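Long-range contacts in methyltransferase-like protein (Saccharopolyspora spinosa, PDB 4PNE), which catalyses a [4+2] cycloaddition in spinosyn biosynthesis, as a standalone cyclase built like an S-adenosylmethionine-dependent methyltransferase: residues Ala59-Tyr64 / Arg79-Val84; Trp165-Leu170 / Gly194-Val199; Phe250-Ala255 / Cys281-Tyr286. All coordinates share one frame; numbering follows the deposited sequence.

How the contacts relate
Contacts 1 and 2 sit close together in the methyltransferase-like fold, their centres 10 Å apart, and both touch S-adenosylhomocysteine; the centre of contact 3 lies about 18 and 19 Å from those of contacts 1 and 2. Along the chain they follow in series, each closing before the next opens. Contact 1 joins the loop before helix 73-88 to that helix, contact 2 pairs the neighbouring parallel strands 161-167 and 191-200 of the mixed sheet, and contact 3 joins helix 250-260 to the turn leading into strand 290-298. The residues His61 and His62 connect all three: both meet Gln168 of contact 2, and His62 packs on Phe250 of contact 3, so that the cofactor-binding loop lies between the sheet and the outlying helices.

Contact 1 (Ala59-Tyr64 / Arg79-Val84); sequences AIHHGY and RLTDLV. With SAH (S-adenosyl-L-homocysteine), chain C.
Tyr64 and Leu83 meet at about a right angle where a loop of the Rossmann-like methyltransferase fold, the one gripping the S-adenosylhomocysteine carboxylate, rests on helix 73-88. Leu83 CD1 stands 3.5 Å from the centroid of the Tyr64 ring and 2° off its normal, which defines a centred CH-pi contact. Tyr64 CG lies anti to the backbone N, a setting that carries the ring out over the helix. Arg79 runs beside Tyr64 in the same direction, and its CG comes 3.7 Å from Tyr64 CD1. The guanidinium plane is nearly perpendicular to the ring, and its charge is paired in a salt bridge with Glu66.

At the other end of the loop, SAH OXT and Thr81 OG1 both lie at the His61 imidazole edge, near its plane, with His61 CE1 3.0 Å from Thr81 OG1. His61 CG lies between backbone N and carbonyl carbon (chi1 63°), turning the ring toward the helix while ND1 faces the ligand. Leu80 CD2 approaches obliquely, 3.6 Å from His61 CD2, and also lies against the buried His62 O, for which the model contains no polar partner. His61 NE2 donates to Ala77 O, so the imidazole is tied on both nitrogens and its rotation is fixed. The ligand carboxylate is gripped twice: Ile60 N reaches SAH O at 2.9 Å, and His61 ND1 meets SAH OXT at 2.6 Å in a nearly straight bond of 171°.

Contact 2 (Trp165-Leu170 / Gly194-Val199); sequences WAMQSL and GVTEVV. With SAH (S-adenosyl-L-homocysteine), chain C.
Two neighbouring parallel strands of the methyltransferase-like sheet, 161-167 and 191-200, pair here; their segments 165-167 and 194-199 run with axes 4.6 Å apart and 9° between their directions. Ala166 bridges to both sides of Val195: Ala166 N donates to Gly194 O at 2.8 Å, and its carbonyl O receives Thr196 N. A third bond, Gln168 N to Thr196 O, reaches the acceptor from above the carbonyl plane, where the first strand is already leaving the sheet. At that strand's end Met167 O accepts from SAH N at 2.9 Å.

On the face bearing Met167 and Thr196 these side chains lie alongside each other, with Thr196 OG1 3.6 Å from Met167 CB; that hydroxyl is hydrogen-bonded to Tyr292. Where the first strand has ended, Glu197, still in its own strand, bends at chi2 (50°), which swings its carboxylate back to Gln168. Glu197 OE1 sits 3.4 Å from Gln168 CA, and the carboxylate and amide planes are 66° apart. A water accepts from Gln168 NE2 and donates to Glu197 OE2, while Gln168 OE1 is hydrogen-bonded to Tyr292 OH and His62 N. A second water accepts from Leu170 N at 2.9 Å and lies within bonding distance of Ala166 O and Glu197 OE1.

Val198 N donates to Glu197 OE2 at 3.0 Å, on its anti side. Together with the waters, this bond would probably help stabilise a negative charge on the buried carboxylate.

Contact 3 (Phe250-Ala255 / Cys281-Tyr286); sequences FMPQFA and CDYEKY
Tyr283 lays its ring across the start of helix 250-260, and the contact can be followed outward along its side chain. It begins against Met251: Met251 CE is 3.9 Å from Tyr283 CB, and the two side chains slide past one another in opposite directions. Met251 CE also reaches Tyr286 OH, a hydroxyl hydrogen-bonded to Ala279 O in helix 271-281. Tyr283 CG sits between the backbone N and the carbonyl carbon (chi1 72°), and this swings the ring over the helix backbone. Tyr283 CD2 then meets Ala255 CB at 3.6 Å, an oblique approach one helical turn on from Met251, and Tyr283 CE2 lies against the same methyl.

This is the join between helix 250-260 and the turn that follows helix 271-281 and leads to strand 290-298 of the sheet; the Met251 side chain is about 13 Å from the bound S-adenosylhomocysteine. Across the ring, Pro252 CA comes over one face, 3.9 Å from the centroid and 25° off the normal, which makes a CH-pi contact. The opposite face carries Glu284 CG of the same turn, so both faces are covered, each off-centre toward the rim. Near the end, Tyr283 CE1 touches Pro252 CG and Tyr283 CZ packs on Pro252 CB at 3.8 Å.

At the tip, Tyr283 OH stands 3.6 Å from Pro252 CB. Tyr283 OH is also hydrogen-bonded to a water, which donates to Pro252 O at 2.7 Å.

Contact 1 (Ala59-Tyr64 / Arg79-Val84)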
loop_
_atom_site.group_PDB
_atom_site.type_symbol
_atom_site.label_atom_id
_atom_site.label_comp_id
_atom_site.label_asym_id
_atom_site.label_seq_id
_atom_site.Cartn_x
_atom_site.Cartn_y
_atom_site.Cartn_z
ATOM N N ALA A 59 1.246 -8.360 5.230
ATOM C CA ALA A 59 0.652 -7.348 4.354
ATOM C C ALA A 59 0.068 -6.201 5.183
ATOM O O ALA A 59 -0.580 -6.424 6.195
ATOM C CB ALA A 59 -0.436 -7.975 3.480
ATOM N N ILE A 60 0.298 -4.963 4.767
ATOM C CA ILE A 60 -0.299 -3.805 5.388
ATOM C C ILE A 60 -1.243 -3.155 4.376
ATOM O O ILE A 60 -1.121 -1.993 4.004
ATOM C CB ILE A 60 0.758 -2.822 5.863
ATOM C CG1 ILE A 60 1.923 -3.571 6.535
ATOM C CG2 ILE A 60 0.124 -1.813 6.826
ATOM C CD1 ILE A 60 3.108 -2.670 6.928
ATOM N N HIS A 61 -2.200 -3.948 3.937
ATOM C CA HIS A 61 -3.269 -3.448 3.083
ATOM C C HIS A 61 -4.535 -4.269 3.361
ATOM O O HIS A 61 -4.478 -5.332 3.997
ATOM C CB HIS A 61 -2.843 -3.482 1.604
ATOM C CG HIS A 61 -2.554 -4.850 1.059
ATOM N ND1 HIS A 61 -1.304 -5.186 0.579
ATOM C CD2 HIS A 61 -3.329 -5.949 0.892
ATOM C CE1 HIS A 61 -1.325 -6.436 0.146
ATOM N NE2 HIS A 61 -2.543 -6.920 0.319
ATOM N N HIS A 62 -5.668 -3.749 2.916
ATOM C CA HIS A 62 -6.976 -4.370 3.156
ATOM C C HIS A 62 -7.087 -5.730 2.483
ATOM O O HIS A 62 -6.461 -5.982 1.436
ATOM C CB HIS A 62 -8.083 -3.468 2.626
ATOM C CG HIS A 62 -8.481 -2.375 3.568
ATOM N ND1 HIS A 62 -7.584 -1.700 4.373
ATOM C CD2 HIS A 62 -9.693 -1.830 3.816
ATOM C CE1 HIS A 62 -8.239 -0.820 5.108
ATOM N NE2 HIS A 62 -9.520 -0.864 4.778
ATOM N N GLY A 63 -7.915 -6.591 3.037
ATOM C CA GLY A 63 -8.231 -7.849 2.393
ATOM C C GLY A 63 -9.333 -7.686 1.361
ATOM O O GLY A 63 -10.159 -6.764 1.445
ATOM N N TYR A 64 -9.374 -8.636 0.440
ATOM C CA TYR A 64 -10.407 -8.743 -0.585
ATOM C C TYR A 64 -11.044 -10.118 -0.460
ATOM O O TYR A 64 -10.361 -11.145 -0.537
ATOM C CB TYR A 64 -9.779 -8.532 -1.971
ATOM C CG TYR A 64 -10.651 -8.684 -3.186
ATOM C CD1 TYR A 64 -11.042 -9.933 -3.635
ATOM C CD2 TYR A 64 -11.054 -7.578 -3.901
ATOM C CE1 TYR A 64 -11.814 -10.078 -4.762
ATOM C CE2 TYR A 64 -11.832 -7.700 -5.043
ATOM C CZ TYR A 64 -12.215 -8.956 -5.465
ATOM O OH TYR A 64 -12.980 -9.086 -6.595
ATOM N N ARG A 79 -5.097 -12.289 -1.358
ATOM C CA ARG A 79 -5.924 -12.278 -2.556
ATOM C C ARG A 79 -5.785 -10.940 -3.258
ATOM O O ARG A 79 -5.690 -10.876 -4.494
ATOM C CB ARG A 79 -7.381 -12.549 -2.183
ATOM C CG ARG A 79 -8.353 -12.481 -3.324
ATOM C CD ARG A 79 -8.044 -13.509 -4.365
ATOM N NE ARG A 79 -9.087 -13.501 -5.391
ATOM C CZ ARG A 79 -8.881 -13.625 -6.699
ATOM N NH1 ARG A 79 -7.653 -13.784 -7.189
ATOM N NH2 ARG A 79 -9.924 -13.598 -7.523
ATOM N N LEU A 80 -5.794 -9.866 -2.497
ATOM C CA LEU A 80 -5.638 -8.551 -3.083
ATOM C C LEU A 80 -4.286 -8.461 -3.770
ATOM O O LEU A 80 -4.178 -8.010 -4.913
ATOM C CB LEU A 80 -5.801 -7.463 -2.044
ATOM C CG LEU A 80 -5.713 -6.063 -2.666
ATOM C CD1 LEU A 80 -6.863 -5.780 -3.663
ATOM C CD2 LEU A 80 -5.741 -5.019 -1.617
ATOM N N THR A 81 -3.250 -8.912 -3.099
ATOM C CA THR A 81 -1.921 -8.922 -3.705
ATOM C C THR A 81 -1.928 -9.633 -5.056
ATOM O O THR A 81 -1.359 -9.127 -6.046
ATOM C CB THR A 81 -0.901 -9.584 -2.755
ATOM O OG1 THR A 81 -0.726 -8.746 -1.607
ATOM C CG2 THR A 81 0.486 -9.769 -3.419
ATOM N N ASP A 82 -2.560 -10.808 -5.094
ATOM C CA ASP A 82 -2.622 -11.621 -6.318
ATOM C C ASP A 82 -3.368 -10.910 -7.441
ATOM O O ASP A 82 -2.965 -10.959 -8.621
ATOM C CB ASP A 82 -3.290 -12.964 -6.035
ATOM C CG ASP A 82 -2.470 -13.857 -5.100
ATOM O OD1 ASP A 82 -1.276 -13.561 -4.882
ATOM O OD2 ASP A 82 -3.031 -14.864 -4.591
ATOM N N LEU A 83 -4.434 -10.215 -7.094
ATOM C CA LEU A 83 -5.178 -9.432 -8.080
ATOM C C LEU A 83 -4.319 -8.315 -8.663
ATOM O O LEU A 83 -4.331 -8.084 -9.863
ATOM C CB LEU A 83 -6.423 -8.802 -7.457
ATOM C CG LEU A 83 -7.492 -9.795 -7.066
ATOM C CD1 LEU A 83 -8.545 -9.105 -6.210
ATOM C CD2 LEU A 83 -8.137 -10.353 -8.357
ATOM N N VAL A 84 -3.565 -7.642 -7.811
ATOM C CA VAL A 84 -2.702 -6.587 -8.269
ATOM C C VAL A 84 -1.588 -7.170 -9.169
ATOM O O VAL A 84 -1.282 -6.628 -10.225
ATOM C CB VAL A 84 -2.112 -5.804 -7.091
ATOM C CG1 VAL A 84 -1.026 -4.804 -7.566
ATOM C CG2 VAL A 84 -3.243 -5.068 -6.383
HETATM N N SAH C . 2.461 -1.772 -0.004
HETATM C CA SAH C . 2.661 -2.366 1.322
HETATM C CB SAH C . 2.622 -1.363 2.472
HETATM C CG SAH C . 1.524 -0.329 2.492
HETATM S SD SAH C . 1.568 0.617 4.022
HETATM C C SAH C . 1.638 -3.446 1.540
HETATM O O SAH C . 1.803 -4.259 2.432
HETATM O OXT SAH C . 0.691 -3.552 0.756
HETATM C "C5'" SAH C . 2.232 2.154 3.329
HETATM C "C4'" SAH C . 3.698 2.066 2.929
HETATM O "O4'" SAH C . 4.061 3.229 2.196
HETATM C "C3'" SAH C . 4.662 2.008 4.101
HETATM O "O3'" SAH C . 5.589 0.984 3.790
HETATM C "C2'" SAH C . 5.301 3.387 4.119
HETATM O "O2'" SAH C . 6.602 3.488 4.696
HETATM C "C1'" SAH C . 5.302 3.722 2.629
HETATM N N9 SAH C . 5.467 5.164 2.369
HETATM C C8 SAH C . 4.818 6.234 2.895
HETATM N N7 SAH C . 5.339 7.376 2.392
HETATM C C5 SAH C . 6.336 7.032 1.553
HETATM C C6 SAH C . 7.216 7.769 0.787
HETATM N N6 SAH C . 7.172 9.092 0.758
HETATM N N1 SAH C . 8.115 7.125 0.015
HETATM C C2 SAH C . 8.186 5.747 -0.003
HETATM N N3 SAH C . 7.353 5.009 0.788
HETATM C C4 SAH C . 6.423 5.651 1.529
#

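Contact 2 (Trp165-Leu170 / Gly194-Val199)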
loop_
_atom_site.group_PDB
_atom_site.type_symbol
_atom_site.label_atom_id
_atom_site.label_comp_id
_atom_site.label_asym_id
_atom_site.label_seq_id
_atom_site.Cartn_x
_atom_site.Cartn_y
_atom_site.Cartn_z
ATOM N N TRP A 165 3.962 -0.896 -8.369
ATOM C CA TRP A 165 2.833 -0.970 -7.448
ATOM C C TRP A 165 2.805 0.273 -6.543
ATOM O O TRP A 165 3.838 0.741 -6.104
ATOM C CB TRP A 165 2.913 -2.178 -6.542
ATOM C CG TRP A 165 2.917 -3.483 -7.177
ATOM C CD1 TRP A 165 2.445 -3.791 -8.422
ATOM C CD2 TRP A 165 3.448 -4.693 -6.634
ATOM N NE1 TRP A 165 2.602 -5.133 -8.660
ATOM C CE2 TRP A 165 3.220 -5.704 -7.576
ATOM C CE3 TRP A 165 4.054 -5.029 -5.411
ATOM C CZ2 TRP A 165 3.627 -7.012 -7.371
ATOM C CZ3 TRP A 165 4.427 -6.330 -5.196
ATOM C CH2 TRP A 165 4.217 -7.308 -6.158
ATOM N N ALA A 166 1.606 0.724 -6.165
ATOM C CA ALA A 166 1.453 1.596 -5.008
ATOM C C ALA A 166 0.217 1.096 -4.290
ATOM O O ALA A 166 -0.891 1.557 -4.563
ATOM C CB ALA A 166 1.331 3.062 -5.386
ATOM N N MET A 167 0.431 0.096 -3.437
ATOM C CA MET A 167 -0.627 -0.520 -2.656
ATOM C C MET A 167 -0.706 0.179 -1.326
ATOM O O MET A 167 0.114 -0.071 -0.459
ATOM C CB MET A 167 -0.371 -2.016 -2.509
ATOM C CG MET A 167 -0.709 -2.843 -3.728
ATOM S SD MET A 167 -0.721 -4.649 -3.413
ATOM C CE MET A 167 1.009 -4.903 -3.708
ATOM N N GLN A 168 -1.660 1.116 -1.254
ATOM C CA GLN A 168 -1.954 1.965 -0.101
ATOM C C GLN A 168 -0.749 2.779 0.383
ATOM O O GLN A 168 -0.467 2.884 1.582
ATOM C CB GLN A 168 -2.551 1.144 1.045
ATOM C CG GLN A 168 -3.973 0.785 0.821
ATOM C CD GLN A 168 -4.526 -0.109 1.920
ATOM O OE1 GLN A 168 -5.035 -1.192 1.642
ATOM N NE2 GLN A 168 -4.352 0.299 3.165
ATOM N N SER A 169 -0.007 3.339 -0.564
ATOM C CA SER A 169 1.115 4.207 -0.209
ATOM C C SER A 169 0.949 5.670 -0.643
ATOM O O SER A 169 1.413 6.560 0.055
ATOM C CB SER A 169 2.404 3.639 -0.780
ATOM O OG SER A 169 2.316 3.594 -2.178
ATOM N N LEU A 170 0.282 5.947 -1.767
ATOM C CA LEU A 170 0.253 7.319 -2.273
ATOM C C LEU A 170 -0.421 8.289 -1.315
ATOM O O LEU A 170 0.002 9.433 -1.183
ATOM C CB LEU A 170 -0.462 7.368 -3.637
ATOM C CG LEU A 170 0.244 6.661 -4.792
ATOM C CD1 LEU A 170 -0.582 6.713 -6.037
ATOM C CD2 LEU A 170 1.592 7.311 -5.039
ATOM N N GLY A 194 0.008 -0.240 -10.902
ATOM C CA GLY A 194 -1.169 -0.691 -10.193
ATOM C C GLY A 194 -1.252 -0.007 -8.858
ATOM O O GLY A 194 -0.293 -0.070 -8.095
ATOM N N VAL A 195 -2.383 0.632 -8.590
ATOM C CA VAL A 195 -2.641 1.370 -7.368
ATOM C C VAL A 195 -3.823 0.810 -6.604
ATOM O O VAL A 195 -4.878 0.565 -7.193
ATOM C CB VAL A 195 -2.940 2.855 -7.673
ATOM C CG1 VAL A 195 -3.361 3.669 -6.434
ATOM C CG2 VAL A 195 -1.789 3.509 -8.457
ATOM N N THR A 196 -3.671 0.618 -5.293
ATOM C CA THR A 196 -4.837 0.378 -4.463
ATOM C C THR A 196 -4.895 1.393 -3.371
ATOM O O THR A 196 -3.869 1.923 -2.900
ATOM C CB THR A 196 -4.896 -1.032 -3.893
ATOM O OG1 THR A 196 -3.905 -1.212 -2.878
ATOM C CG2 THR A 196 -4.699 -2.076 -4.980
ATOM N N GLU A 197 -6.122 1.693 -2.959
ATOM C CA GLU A 197 -6.251 2.677 -1.926
ATOM C C GLU A 197 -7.576 2.567 -1.212
ATOM O O GLU A 197 -8.612 2.170 -1.800
ATOM C CB GLU A 197 -6.062 4.068 -2.511
ATOM C CG GLU A 197 -5.708 5.107 -1.505
ATOM C CD GLU A 197 -4.546 4.702 -0.595
ATOM O OE1 GLU A 197 -3.387 4.915 -1.037
ATOM O OE2 GLU A 197 -4.825 4.235 0.526
ATOM N N VAL A 198 -7.523 2.904 0.071
ATOM C CA VAL A 198 -8.702 3.225 0.874
ATOM C C VAL A 198 -9.199 4.610 0.506
ATOM O O VAL A 198 -8.436 5.574 0.577
ATOM C CB VAL A 198 -8.387 3.160 2.396
ATOM C CG1 VAL A 198 -9.581 3.551 3.239
ATOM C CG2 VAL A 198 -7.887 1.761 2.782
ATOM N N VAL A 199 -10.456 4.701 0.098
ATOM C CA VAL A 199 -11.055 5.961 -0.365
ATOM C C VAL A 199 -12.354 6.277 0.374
ATOM O O VAL A 199 -12.935 5.433 1.015
ATOM C CB VAL A 199 -11.353 5.938 -1.877
ATOM C CG1 VAL A 199 -10.062 5.837 -2.672
ATOM C CG2 VAL A 199 -12.286 4.787 -2.253
HETATM N N SAH C . 2.461 -1.772 -0.004
HETATM C CA SAH C . 2.661 -2.366 1.322
HETATM C CB SAH C . 2.622 -1.363 2.472
HETATM C CG SAH C . 1.524 -0.329 2.492
HETATM S SD SAH C . 1.568 0.617 4.022
HETATM C C SAH C . 1.638 -3.446 1.540
HETATM O O SAH C . 1.803 -4.259 2.432
HETATM O OXT SAH C . 0.691 -3.552 0.756
HETATM C "C5'" SAH C . 2.232 2.154 3.329
HETATM C "C4'" SAH C . 3.698 2.066 2.929
HETATM O "O4'" SAH C . 4.061 3.229 2.196
HETATM C "C3'" SAH C . 4.662 2.008 4.101
HETATM O "O3'" SAH C . 5.589 0.984 3.790
HETATM C "C2'" SAH C . 5.301 3.387 4.119
HETATM O "O2'" SAH C . 6.602 3.488 4.696
HETATM C "C1'" SAH C . 5.302 3.722 2.629
HETATM N N9 SAH C . 5.467 5.164 2.369
HETATM C C8 SAH C . 4.818 6.234 2.895
HETATM N N7 SAH C . 5.339 7.376 2.392
HETATM C C5 SAH C . 6.336 7.032 1.553
HETATM C C6 SAH C . 7.216 7.769 0.787
HETATM N N6 SAH C . 7.172 9.092 0.758
HETATM N N1 SAH C . 8.115 7.125 0.015
HETATM C C2 SAH C . 8.186 5.747 -0.003
HETATM N N3 SAH C . 7.353 5.009 0.788
HETATM C C4 SAH C . 6.423 5.651 1.529
HETATM O O HOH W 1 -1.356 4.031 -3.150
HETATM O O HOH W 2 -4.185 3.232 3.434
#

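Contact 3 (Phe250-Ala255 / Cys281-Tyr286)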
loop_
_atom_site.group_PDB
_atom_site.type_symbol
_atom_site.label_atom_id
_atom_site.label_comp_id
_atom_site.label_asym_id
_atom_site.label_seq_id
_atom_site.Cartn_x
_atom_site.Cartn_y
_atom_site.Cartn_z
ATOM N N PHE A 250 -12.688 -5.906 6.158
ATOM C CA PHE A 250 -11.366 -5.725 6.746
ATOM C C PHE A 250 -11.367 -4.995 8.083
ATOM O O PHE A 250 -10.797 -5.511 9.071
ATOM C CB PHE A 250 -10.392 -4.993 5.793
ATOM C CG PHE A 250 -9.023 -4.811 6.409
ATOM C CD1 PHE A 250 -8.673 -3.602 6.964
ATOM C CD2 PHE A 250 -8.164 -5.867 6.530
ATOM C CE1 PHE A 250 -7.456 -3.448 7.610
ATOM C CE2 PHE A 250 -6.967 -5.716 7.186
ATOM C CZ PHE A 250 -6.624 -4.508 7.714
ATOM N N MET A 251 -11.921 -3.793 8.149
ATOM C CA MET A 251 -11.795 -3.028 9.392
ATOM C C MET A 251 -12.413 -3.772 10.581
ATOM O O MET A 251 -11.781 -3.846 11.635
ATOM C CB MET A 251 -12.397 -1.636 9.281
ATOM C CG MET A 251 -11.612 -0.681 8.406
ATOM S SD MET A 251 -9.933 -0.404 8.923
ATOM C CE MET A 251 -10.139 0.375 10.527
ATOM N N PRO A 252 -13.605 -4.346 10.437
ATOM C CA PRO A 252 -14.146 -5.034 11.618
ATOM C C PRO A 252 -13.258 -6.195 12.034
ATOM O O PRO A 252 -13.019 -6.387 13.243
ATOM C CB PRO A 252 -15.526 -5.534 11.149
ATOM C CG PRO A 252 -15.828 -4.764 9.939
ATOM C CD PRO A 252 -14.558 -4.318 9.316
ATOM N N GLN A 253 -12.738 -6.953 11.072
ATOM C CA GLN A 253 -11.990 -8.153 11.408
ATOM C C GLN A 253 -10.627 -7.775 11.959
ATOM O O GLN A 253 -10.186 -8.348 12.974
ATOM C CB GLN A 253 -11.845 -9.103 10.215
ATOM C CG GLN A 253 -13.179 -9.720 9.803
ATOM C CD GLN A 253 -13.074 -10.959 8.915
ATOM O OE1 GLN A 253 -12.011 -11.560 8.757
ATOM N NE2 GLN A 253 -14.208 -11.345 8.330
ATOM N N PHE A 254 -9.962 -6.800 11.356
ATOM C CA PHE A 254 -8.660 -6.396 11.875
ATOM C C PHE A 254 -8.791 -5.788 13.272
ATOM O O PHE A 254 -7.960 -6.072 14.133
ATOM C CB PHE A 254 -7.974 -5.411 10.928
ATOM C CG PHE A 254 -6.613 -4.997 11.395
ATOM C CD1 PHE A 254 -5.546 -5.832 11.208
ATOM C CD2 PHE A 254 -6.422 -3.789 12.046
ATOM C CE1 PHE A 254 -4.285 -5.493 11.678
ATOM C CE2 PHE A 254 -5.162 -3.433 12.517
ATOM C CZ PHE A 254 -4.107 -4.274 12.325
ATOM N N ALA A 255 -9.845 -5.013 13.523
ATOM C CA ALA A 255 -10.068 -4.403 14.832
ATOM C C ALA A 255 -10.226 -5.468 15.899
ATOM O O ALA A 255 -9.690 -5.337 16.997
ATOM C CB ALA A 255 -11.292 -3.496 14.817
ATOM N N CYS A 281 -9.911 0.684 16.428
ATOM C CA CYS A 281 -10.979 0.002 17.147
ATOM C C CYS A 281 -12.267 0.827 17.194
ATOM O O CYS A 281 -13.328 0.283 17.467
ATOM C CB CYS A 281 -10.507 -0.359 18.546
ATOM S SG CYS A 281 -9.356 -1.778 18.510
ATOM N N ASP A 282 -12.161 2.126 16.931
ATOM C CA ASP A 282 -13.316 3.003 16.795
ATOM C C ASP A 282 -13.899 2.988 15.373
ATOM O O ASP A 282 -14.669 3.879 15.031
ATOM C CB ASP A 282 -12.921 4.438 17.175
ATOM C CG ASP A 282 -14.081 5.271 17.736
ATOM O OD1 ASP A 282 -15.043 4.726 18.324
ATOM O OD2 ASP A 282 -14.008 6.508 17.594
ATOM N N TYR A 283 -13.590 1.961 14.573
ATOM C CA TYR A 283 -13.994 1.952 13.151
ATOM C C TYR A 283 -15.500 2.119 12.940
ATOM O O TYR A 283 -15.927 2.553 11.898
ATOM C CB TYR A 283 -13.540 0.659 12.450
ATOM C CG TYR A 283 -14.337 -0.538 12.877
ATOM C CD1 TYR A 283 -15.469 -0.929 12.181
ATOM C CD2 TYR A 283 -13.994 -1.245 14.012
ATOM C CE1 TYR A 283 -16.214 -2.019 12.587
ATOM C CE2 TYR A 283 -14.739 -2.324 14.430
ATOM C CZ TYR A 283 -15.853 -2.707 13.712
ATOM O OH TYR A 283 -16.602 -3.788 14.129
ATOM N N GLU A 284 -16.327 1.746 13.907
ATOM C CA GLU A 284 -17.765 1.890 13.704
ATOM C C GLU A 284 -18.178 3.333 13.501
ATOM O O GLU A 284 -19.237 3.590 12.907
ATOM C CB GLU A 284 -18.551 1.281 14.878
ATOM C CG GLU A 284 -18.606 -0.250 14.814
ATOM C CD GLU A 284 -19.594 -0.855 15.783
ATOM O OE1 GLU A 284 -19.924 -0.194 16.794
ATOM O OE2 GLU A 284 -20.013 -2.010 15.540
ATOM N N LYS A 285 -17.387 4.287 13.972
ATOM C CA LYS A 285 -17.751 5.694 13.771
ATOM C C LYS A 285 -17.562 6.184 12.336
ATOM O O LYS A 285 -18.161 7.175 11.961
ATOM C CB LYS A 285 -16.942 6.602 14.694
ATOM C CG LYS A 285 -17.063 6.284 16.168
ATOM C CD LYS A 285 -18.440 6.598 16.718
ATOM C CE LYS A 285 -18.498 6.296 18.216
ATOM N NZ LYS A 285 -19.727 6.800 18.872
ATOM N N TYR A 286 -16.774 5.490 11.514
ATOM C CA TYR A 286 -16.468 6.035 10.189
ATOM C C TYR A 286 -16.324 5.045 9.056
ATOM O O TYR A 286 -16.403 5.458 7.903
ATOM C CB TYR A 286 -15.174 6.859 10.252
ATOM C CG TYR A 286 -13.989 6.060 10.746
ATOM C CD1 TYR A 286 -13.732 5.957 12.093
ATOM C CD2 TYR A 286 -13.152 5.382 9.870
ATOM C CE1 TYR A 286 -12.663 5.192 12.574
ATOM C CE2 TYR A 286 -12.092 4.625 10.330
ATOM C CZ TYR A 286 -11.847 4.525 11.684
ATOM O OH TYR A 286 -10.775 3.764 12.147
HETATM O O HOH W 3 -14.717 -5.886 15.236
#